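Photosystem II stability/assembly factor HCF136, chloroplastic (Cyanidioschyzon merolae, PDB 5OJ3) is probably essential for photosystem II biogenesis, being required to assemble an early intermediate that includes D2 and cytochrome b559. Local coordinates at residues Asp368-Asp373 with Tyr410-Phe415; Asp374-Ala379 with Arg388-Gly393. All blocks are in the same frame, centred on the assembly; numbering follows the deposited sequence.

Following the chain from its N terminus, strand 366-371 comes first and is the inner strand of one propeller blade. The turn after it leads into strand 377-381, which pairs with strand 386-389, while the turn itself meets the bend after 389; this is interaction 2, a short hairpin closure between Asp374-Ala379 and Arg388-Gly393. Only after the fourth strand of that blade does the chain reach 409-414 in the next blade and come back against 368-373. Interaction 1 therefore spans the whole of interaction 2. The former joins two blades; the latter binds strands within one. They meet where Ala370 O lies 3.0 Å from Trp378 N, a probable hydrogen bond.

Interaction 1. Residues Asp368-Asp373 with Tyr410-Phe415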
ATOM      1  N   ASP A 368       6.778  -3.291  -6.028  1.00 52.79           N
ATOM      2  CA  ASP A 368       5.737  -2.272  -5.988  1.00 49.98           C
ATOM      3  C   ASP A 368       5.849  -1.395  -7.229  1.00 50.01           C
ATOM      4  O   ASP A 368       6.941  -1.211  -7.779  1.00 50.35           O
ATOM      5  CB  ASP A 368       5.821  -1.414  -4.718  1.00 48.38           C
ATOM      6  CG  ASP A 368       4.759  -0.327  -4.678  1.00 46.45           C
ATOM      7  OD1 ASP A 368       5.028   0.756  -4.117  1.00 46.90           O
ATOM      8  OD2 ASP A 368       3.654  -0.554  -5.213  1.00 45.16           O
ATOM      9  N   VAL A 369       4.708  -0.853  -7.653  1.00 49.07           N
ATOM     10  CA  VAL A 369       4.605  -0.009  -8.837  1.00 46.17           C
ATOM     11  C   VAL A 369       3.849   1.258  -8.455  1.00 41.62           C
ATOM     12  O   VAL A 369       2.846   1.198  -7.736  1.00 40.61           O
ATOM     13  CB  VAL A 369       3.890  -0.742  -9.992  1.00 45.73           C
ATOM     14  CG1 VAL A 369       3.569   0.219 -11.130  1.00 45.70           C
ATOM     15  CG2 VAL A 369       4.735  -1.907 -10.487  1.00 45.46           C
ATOM     16  N   ALA A 370       4.336   2.406  -8.928  1.00 42.06           N
ATOM     17  CA  ALA A 370       3.740   3.693  -8.595  1.00 43.00           C
ATOM     18  C   ALA A 370       3.807   4.619  -9.799  1.00 42.96           C
ATOM     19  O   ALA A 370       4.833   4.694 -10.480  1.00 43.47           O
ATOM     20  CB  ALA A 370       4.444   4.345  -7.399  1.00 46.38           C
ATOM     21  N   PHE A 371       2.703   5.317 -10.059  1.00 43.50           N
ATOM     22  CA  PHE A 371       2.616   6.271 -11.155  1.00 44.79           C
ATOM     23  C   PHE A 371       2.839   7.688 -10.643  1.00 45.63           C
ATOM     24  O   PHE A 371       2.292   8.076  -9.606  1.00 44.58           O
ATOM     25  CB  PHE A 371       1.258   6.202 -11.863  1.00 44.64           C
ATOM     26  CG  PHE A 371       1.051   4.958 -12.689  1.00 47.32           C
ATOM     27  CD1 PHE A 371       1.301   3.697 -12.172  1.00 47.86           C
ATOM     28  CD2 PHE A 371       0.622   5.059 -14.005  1.00 49.42           C
ATOM     29  CE1 PHE A 371       1.108   2.561 -12.941  1.00 47.67           C
ATOM     30  CE2 PHE A 371       0.435   3.927 -14.780  1.00 48.77           C
ATOM     31  CZ  PHE A 371       0.680   2.679 -14.248  1.00 47.68           C
ATOM     32  N   GLN A 372       3.634   8.461 -11.386  1.00 46.52           N
ATOM     33  CA  GLN A 372       3.760   9.894 -11.142  1.00 48.55           C
ATOM     34  C   GLN A 372       2.695  10.670 -11.903  1.00 48.61           C
ATOM     35  O   GLN A 372       2.135  11.638 -11.378  1.00 48.23           O
ATOM     36  CB  GLN A 372       5.171  10.371 -11.510  1.00 52.77           C
ATOM     37  CG  GLN A 372       5.294  11.840 -11.877  1.00 59.11           C
ATOM     38  CD  GLN A 372       6.674  12.175 -12.399  1.00 64.04           C
ATOM     39  OE1 GLN A 372       7.343  11.335 -13.002  1.00 64.51           O
ATOM     40  NE2 GLN A 372       7.115  13.406 -12.162  1.00 66.85           N
ATOM     41  N   ASP A 373       2.412  10.258 -13.132  1.00 49.73           N
ATOM     42  CA  ASP A 373       1.274  10.751 -13.898  1.00 52.44           C
ATOM     43  C   ASP A 373       0.851   9.637 -14.847  1.00 49.95           C
ATOM     44  O   ASP A 373       1.199   8.469 -14.641  1.00 47.91           O
ATOM     45  CB  ASP A 373       1.632  12.061 -14.622  1.00 60.00           C
ATOM     46  CG  ASP A 373       2.738  11.880 -15.645  1.00 65.06           C
ATOM     47  OD1 ASP A 373       3.640  11.052 -15.404  1.00 64.58           O
ATOM     48  OD2 ASP A 373       2.706  12.565 -16.691  1.00 68.93           O
ATOM     49  N   TYR A 410      11.353  -1.602  -1.245  1.00 67.45           N
ATOM     50  CA  TYR A 410      10.084  -2.281  -1.025  1.00 66.96           C
ATOM     51  C   TYR A 410       8.847  -1.486  -1.427  1.00 61.79           C
ATOM     52  O   TYR A 410       7.818  -2.102  -1.722  1.00 62.54           O
ATOM     53  CB  TYR A 410       9.941  -2.671   0.454  1.00 72.66           C
ATOM     54  CG  TYR A 410      10.941  -3.702   0.934  1.00 79.66           C
ATOM     55  CD1 TYR A 410      11.446  -4.666   0.071  1.00 83.24           C
ATOM     56  CD2 TYR A 410      11.383  -3.705   2.251  1.00 84.30           C
ATOM     57  CE1 TYR A 410      12.360  -5.608   0.508  1.00 87.79           C
ATOM     58  CE2 TYR A 410      12.297  -4.642   2.697  1.00 88.46           C
ATOM     59  CZ  TYR A 410      12.782  -5.591   1.822  1.00 90.50           C
ATOM     60  OH  TYR A 410      13.693  -6.523   2.265  1.00 94.70           O
ATOM     61  N   LYS A 411       8.909  -0.155  -1.448  1.00 57.53           N
ATOM     62  CA  LYS A 411       7.681   0.625  -1.523  1.00 53.78           C
ATOM     63  C   LYS A 411       7.961   1.986  -2.147  1.00 47.89           C
ATOM     64  O   LYS A 411       8.946   2.642  -1.802  1.00 46.82           O
ATOM     65  CB  LYS A 411       7.066   0.789  -0.130  1.00 54.76           C
ATOM     66  CG  LYS A 411       5.664   1.372  -0.104  1.00 54.09           C
ATOM     67  CD  LYS A 411       5.260   1.703   1.325  1.00 54.42           C
ATOM     68  CE  LYS A 411       4.210   2.798   1.383  1.00 56.79           C
ATOM     69  NZ  LYS A 411       2.940   2.365   0.740  1.00 58.87           N
ATOM     70  N   ILE A 412       7.079   2.405  -3.054  1.00 45.08           N
ATOM     71  CA  ILE A 412       7.129   3.728  -3.665  1.00 44.79           C
ATOM     72  C   ILE A 412       5.811   4.443  -3.398  1.00 46.79           C
ATOM     73  O   ILE A 412       4.734   3.847  -3.506  1.00 46.31           O
ATOM     74  CB  ILE A 412       7.414   3.653  -5.179  1.00 43.68           C
ATOM     75  CG1 ILE A 412       8.507   2.620  -5.468  1.00 45.07           C
ATOM     76  CG2 ILE A 412       7.800   5.024  -5.720  1.00 44.05           C
ATOM     77  CD1 ILE A 412       8.978   2.607  -6.910  1.00 47.01           C
ATOM     78  N   LYS A 413       5.904   5.731  -3.060  1.00 49.84           N
ATOM     79  CA  LYS A 413       4.747   6.546  -2.699  1.00 42.91           C
ATOM     80  C   LYS A 413       4.933   7.968  -3.198  1.00 51.46           C
ATOM     81  O   LYS A 413       5.920   8.622  -2.854  1.00 53.57           O
ATOM     82  CB  LYS A 413       4.539   6.533  -1.184  1.00 46.17           C
ATOM     83  CG  LYS A 413       3.213   7.077  -0.713  1.00 48.79           C
ATOM     84  CD  LYS A 413       3.142   7.018   0.791  1.00 47.75           C
ATOM     85  CE  LYS A 413       1.718   7.190   1.266  1.00 50.42           C
ATOM     86  NZ  LYS A 413       1.489   6.356   2.481  1.00 51.75           N
ATOM     87  N   PHE A 414       3.993   8.441  -4.007  1.00 54.31           N
ATOM     88  CA  PHE A 414       3.977   9.826  -4.448  1.00 59.35           C
ATOM     89  C   PHE A 414       2.942  10.624  -3.666  1.00 65.05           C
ATOM     90  O   PHE A 414       1.951  10.080  -3.174  1.00 68.12           O
ATOM     91  CB  PHE A 414       3.674   9.929  -5.947  1.00 59.71           C
ATOM     92  CG  PHE A 414       4.813   9.504  -6.830  1.00 59.34           C
ATOM     93  CD1 PHE A 414       5.139   8.166  -6.975  1.00 58.39           C
ATOM     94  CD2 PHE A 414       5.563  10.449  -7.515  1.00 62.95           C
ATOM     95  CE1 PHE A 414       6.188   7.776  -7.786  1.00 58.27           C
ATOM     96  CE2 PHE A 414       6.614  10.065  -8.327  1.00 63.52           C
ATOM     97  CZ  PHE A 414       6.926   8.726  -8.463  1.00 61.29           C
ATOM     98  N   PHE A 415       3.188  11.930  -3.563  1.00 65.26           N
ATOM     99  CA  PHE A 415       2.228  12.907  -3.042  1.00 67.89           C
ATOM    100  C   PHE A 415       2.149  14.002  -4.097  1.00 68.91           C
ATOM    101  O   PHE A 415       2.873  14.998  -4.027  1.00 72.42           O
ATOM    102  CB  PHE A 415       2.621  13.464  -1.680  1.00 70.17           C
ATOM    103  CG  PHE A 415       2.708  12.434  -0.596  1.00 68.28           C
ATOM    104  CD1 PHE A 415       3.803  11.597  -0.489  1.00 56.19           C
ATOM    105  CD2 PHE A 415       1.678  12.305   0.320  1.00 70.92           C
ATOM    106  CE1 PHE A 415       3.871  10.651   0.517  1.00 54.46           C
ATOM    107  CE2 PHE A 415       1.740  11.361   1.324  1.00 68.44           C
ATOM    108  CZ  PHE A 415       2.840  10.535   1.425  1.00 63.44           C
TER
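Strands 368-371 and 410-414 run nearly parallel, their axes 6.3 Å apart at closest approach and 12° from each other, yet they belong to different sheets and are joined through side chains rather than by backbone pairing; the one hydrogen bond between the two segments is made by Asp368. Asp368, with CG anti to its backbone N (chi1 179°), extends its carboxylate across to the neighbouring strand. There OD1 accepts the Ile412 N-H through its anti lone pair, at 2.8 Å and almost straight (170°), so the carboxylate takes the place a backbone carbonyl would fill in a sheet. OD2 turns back and receives a weak hydrogen bond from Val369 N. Lys411 NZ, 5.5 Å from Asp368 OD1 and not in contact with it, would tend to favour the ionised carboxylate.

Further along, Ala370 CB rests against Ile412 CB at 3.8 Å and is equally near its CG2 branch. Phe414 completes the apolar part. With CG beside its own backbone N, its ring reaches the end of strand 368-371 and the loop after it, where Phe371 O and Gln372 CA lie over the outer part of one face and Ala370 CB sits at the edge, 3.9 Å from CE1. Gln372 CB approaches CE2 to 3.5 Å, while the amide leads away and donates from NE2 to Ser417 O. An alanine in place of Phe414 would probably loosen this end of the contact, since the ring that meets Ala370 and Gln372 would be lost.

Both strands are innermost in their blades of the seven-bladed propeller. Strand 377-381 flanks 366-371, and its Trp378 touches Phe414, whose ring also meets Phe432 edge-to-face. On the far side of 409-414, Tyr410 and Lys411 both face Leu423 in a classic beta bulge.

Interaction 2. Residues Asp374-Ala379 with Arg388-Gly393; sequences DRHVWA and RSDDGG
One face of the Trp378 indole carries the aliphatic part of Arg388, whose CG stands 3.9 Å from the centroid of the six-membered ring and 11° off its normal, a CH-pi contact. The Arg388 chain, bent at chi2 and chi3, runs alongside the indole in the same direction and brings Trp378 CH2 over the centre of one guanidinium face, 3.8 Å from Arg388 CZ. The two planes are 43° apart, so this is no parallel stack. The Arg375 guanidinium is engaged at its edge instead: Asp390 O lies in the guanidinium plane and accepts side-on from NE and NH2, the NH2 bond being 2.9 Å long; NH2 lies in the carbonyl plane, NE above it. A bend at chi3 turns the Arg375 group to that oxygen. The His376 ring lies obliquely to the Asp390 carboxylate, with CD2 nearest at 3.6 Å from OD2, while its ND1 is hydrogen-bonded to Asp373.

Between these groups the hairpin pairs through its backbone. Val377 N donates to Ser389 O at 2.7 Å and Ser389 N returns a bond to Val377 O; Trp378 and Arg388 form the following non-hydrogen-bonded pair. At the other end, past Val377 and Ser389, Arg375 O takes a weak hydrogen bond from Gly392 N. Gly392 has positive phi, which favours glycine, and its carbonyl touches Val377 CG2. Ser389 OG pairs with Gly392 O and also with Thr395 O.

The run from Ser389 to Trp396 matches the Asp-box (BNR) motif, S-x-D-x-G-x-T-W, and Asp391 bonds to Thr395 while Trp396 packs on Val377. Asp390 serves two arginines in different ways: its carbonyl is gripped by Arg375 and its carboxylate forms a salt bridge with Arg397. That carboxylate would probably offset the nearby like charges of Arg397 and Arg388.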
ATOM      1  N   ASP A 374       0.079   9.989 -15.877  1.00 52.23           N
ATOM      2  CA  ASP A 374      -0.360   8.990 -16.845  1.00 52.90           C
ATOM      3  C   ASP A 374       0.819   8.273 -17.497  1.00 57.15           C
ATOM      4  O   ASP A 374       0.757   7.059 -17.724  1.00 57.87           O
ATOM      5  CB  ASP A 374      -1.273   9.622 -17.900  1.00 56.53           C
ATOM      6  CG  ASP A 374      -2.705   9.800 -17.408  1.00 58.44           C
ATOM      7  OD1 ASP A 374      -3.136   9.033 -16.521  1.00 57.31           O
ATOM      8  OD2 ASP A 374      -3.410  10.698 -17.921  1.00 61.15           O
ATOM      9  N   ARG A 375       1.897   8.996 -17.814  1.00 59.80           N
ATOM     10  CA  ARG A 375       2.960   8.441 -18.644  1.00 61.59           C
ATOM     11  C   ARG A 375       4.207   7.996 -17.896  1.00 61.58           C
ATOM     12  O   ARG A 375       4.900   7.100 -18.382  1.00 60.97           O
ATOM     13  CB  ARG A 375       3.451   9.470 -19.670  1.00 66.03           C
ATOM     14  CG  ARG A 375       2.602   9.798 -20.863  1.00 71.95           C
ATOM     15  CD  ARG A 375       3.383  10.867 -21.615  1.00 79.12           C
ATOM     16  NE  ARG A 375       4.748  10.395 -21.856  1.00 82.90           N
ATOM     17  CZ  ARG A 375       5.763  11.157 -22.253  1.00 87.59           C
ATOM     18  NH1 ARG A 375       5.575  12.440 -22.531  1.00 90.93           N
ATOM     19  NH2 ARG A 375       6.962  10.615 -22.428  1.00 88.69           N
ATOM     20  N   HIS A 376       4.516   8.549 -16.730  1.00 63.08           N
ATOM     21  CA  HIS A 376       5.742   8.184 -16.029  1.00 61.10           C
ATOM     22  C   HIS A 376       5.445   7.217 -14.892  1.00 55.83           C
ATOM     23  O   HIS A 376       4.687   7.540 -13.973  1.00 53.51           O
ATOM     24  CB  HIS A 376       6.471   9.431 -15.527  1.00 63.56           C
ATOM     25  CG  HIS A 376       6.768  10.432 -16.603  1.00 68.53           C
ATOM     26  ND1 HIS A 376       5.874  11.412 -16.975  1.00 70.35           N
ATOM     27  CD2 HIS A 376       7.857  10.598 -17.391  1.00 71.41           C
ATOM     28  CE1 HIS A 376       6.401  12.142 -17.943  1.00 74.37           C
ATOM     29  NE2 HIS A 376       7.604  11.668 -18.214  1.00 74.72           N
ATOM     30  N   VAL A 377       6.054   6.034 -14.962  1.00 50.68           N
ATOM     31  CA  VAL A 377       5.843   4.973 -13.988  1.00 46.08           C
ATOM     32  C   VAL A 377       7.187   4.503 -13.449  1.00 49.07           C
ATOM     33  O   VAL A 377       8.217   4.575 -14.129  1.00 55.79           O
ATOM     34  CB  VAL A 377       5.063   3.789 -14.603  1.00 42.50           C
ATOM     35  CG1 VAL A 377       4.507   2.897 -13.515  1.00 39.16           C
ATOM     36  CG2 VAL A 377       3.936   4.294 -15.487  1.00 44.92           C
ATOM     37  N   TRP A 378       7.165   4.008 -12.213  1.00 45.34           N
ATOM     38  CA  TRP A 378       8.353   3.531 -11.524  1.00 45.14           C
ATOM     39  C   TRP A 378       8.035   2.213 -10.833  1.00 44.38           C
ATOM     40  O   TRP A 378       6.897   1.971 -10.422  1.00 43.65           O
ATOM     41  CB  TRP A 378       8.861   4.562 -10.511  1.00 45.29           C
ATOM     42  CG  TRP A 378       9.448   5.776 -11.153  1.00 47.33           C
ATOM     43  CD1 TRP A 378       8.787   6.910 -11.522  1.00 48.75           C
ATOM     44  CD2 TRP A 378      10.825   5.988 -11.484  1.00 51.34           C
ATOM     45  NE1 TRP A 378       9.665   7.811 -12.076  1.00 53.94           N
ATOM     46  CE2 TRP A 378      10.924   7.269 -12.062  1.00 54.98           C
ATOM     47  CE3 TRP A 378      11.984   5.216 -11.353  1.00 51.23           C
ATOM     48  CZ2 TRP A 378      12.136   7.797 -12.505  1.00 56.51           C
ATOM     49  CZ3 TRP A 378      13.185   5.742 -11.794  1.00 54.41           C
ATOM     50  CH2 TRP A 378      13.251   7.019 -12.364  1.00 56.14           C
ATOM     51  N   ALA A 379       9.050   1.359 -10.713  1.00 45.83           N
ATOM     52  CA  ALA A 379       8.883   0.052 -10.095  1.00 44.49           C
ATOM     53  C   ALA A 379      10.105  -0.298  -9.259  1.00 45.09           C
ATOM     54  O   ALA A 379      11.235   0.038  -9.624  1.00 48.35           O
ATOM     55  CB  ALA A 379       8.648  -1.034 -11.152  1.00 45.15           C
ATOM     56  N   ARG A 388      11.864   1.861 -14.777  1.00 58.13           N
ATOM     57  CA  ARG A 388      11.214   3.072 -15.245  1.00 54.05           C
ATOM     58  C   ARG A 388      10.419   2.806 -16.513  1.00 53.73           C
ATOM     59  O   ARG A 388      10.784   1.959 -17.334  1.00 55.00           O
ATOM     60  CB  ARG A 388      12.271   4.145 -15.523  1.00 56.68           C
ATOM     61  CG  ARG A 388      11.761   5.558 -15.671  1.00 59.42           C
ATOM     62  CD  ARG A 388      12.566   6.276 -16.739  1.00 62.40           C
ATOM     63  NE  ARG A 388      13.847   6.750 -16.225  1.00 64.81           N
ATOM     64  CZ  ARG A 388      14.111   8.015 -15.917  1.00 67.23           C
ATOM     65  NH1 ARG A 388      13.178   8.946 -16.057  1.00 66.06           N
ATOM     66  NH2 ARG A 388      15.311   8.347 -15.459  1.00 70.72           N
ATOM     67  N   SER A 389       9.323   3.548 -16.664  1.00 52.25           N
ATOM     68  CA  SER A 389       8.542   3.570 -17.894  1.00 53.99           C
ATOM     69  C   SER A 389       8.070   4.999 -18.131  1.00 54.04           C
ATOM     70  O   SER A 389       7.553   5.638 -17.211  1.00 54.37           O
ATOM     71  CB  SER A 389       7.353   2.609 -17.813  1.00 53.70           C
ATOM     72  OG  SER A 389       6.546   2.683 -18.976  1.00 44.05           O
ATOM     73  N   ASP A 390       8.236   5.498 -19.358  1.00 57.32           N
ATOM     74  CA  ASP A 390       7.794   6.844 -19.711  1.00 62.36           C
ATOM     75  C   ASP A 390       6.736   6.853 -20.809  1.00 65.11           C
ATOM     76  O   ASP A 390       6.556   7.873 -21.482  1.00 63.72           O
ATOM     77  CB  ASP A 390       8.985   7.731 -20.083  1.00 67.14           C
ATOM     78  CG  ASP A 390      10.089   7.673 -19.054  1.00 70.20           C
ATOM     79  OD1 ASP A 390      11.277   7.759 -19.423  1.00 72.92           O
ATOM     80  OD2 ASP A 390       9.756   7.558 -17.850  1.00 68.95           O
ATOM     81  N   ASP A 391       6.061   5.731 -21.022  1.00 70.33           N
ATOM     82  CA  ASP A 391       5.047   5.597 -22.053  1.00 79.12           C
ATOM     83  C   ASP A 391       3.869   4.825 -21.461  1.00 81.05           C
ATOM     84  O   ASP A 391       3.446   3.784 -21.971  1.00 84.87           O
ATOM     85  CB  ASP A 391       5.606   4.943 -23.315  1.00 83.12           C
ATOM     86  CG  ASP A 391       6.120   3.538 -23.076  1.00 81.39           C
ATOM     87  OD1 ASP A 391       6.356   3.166 -21.906  1.00 78.46           O
ATOM     88  OD2 ASP A 391       6.277   2.804 -24.068  1.00 83.31           O
ATOM     89  N   GLY A 392       3.321   5.353 -20.365  1.00 81.08           N
ATOM     90  CA  GLY A 392       2.490   4.541 -19.503  1.00 78.96           C
ATOM     91  C   GLY A 392       3.310   3.421 -18.902  1.00 78.00           C
ATOM     92  O   GLY A 392       4.478   3.601 -18.547  1.00 81.51           O
ATOM     93  N   GLY A 393       2.714   2.238 -18.815  1.00 74.31           N
ATOM     94  CA  GLY A 393       3.460   1.073 -18.378  1.00 70.83           C
ATOM     95  C   GLY A 393       3.805   0.148 -19.526  1.00 69.25           C
ATOM     96  O   GLY A 393       3.866  -1.072 -19.352  1.00 68.69           O
TER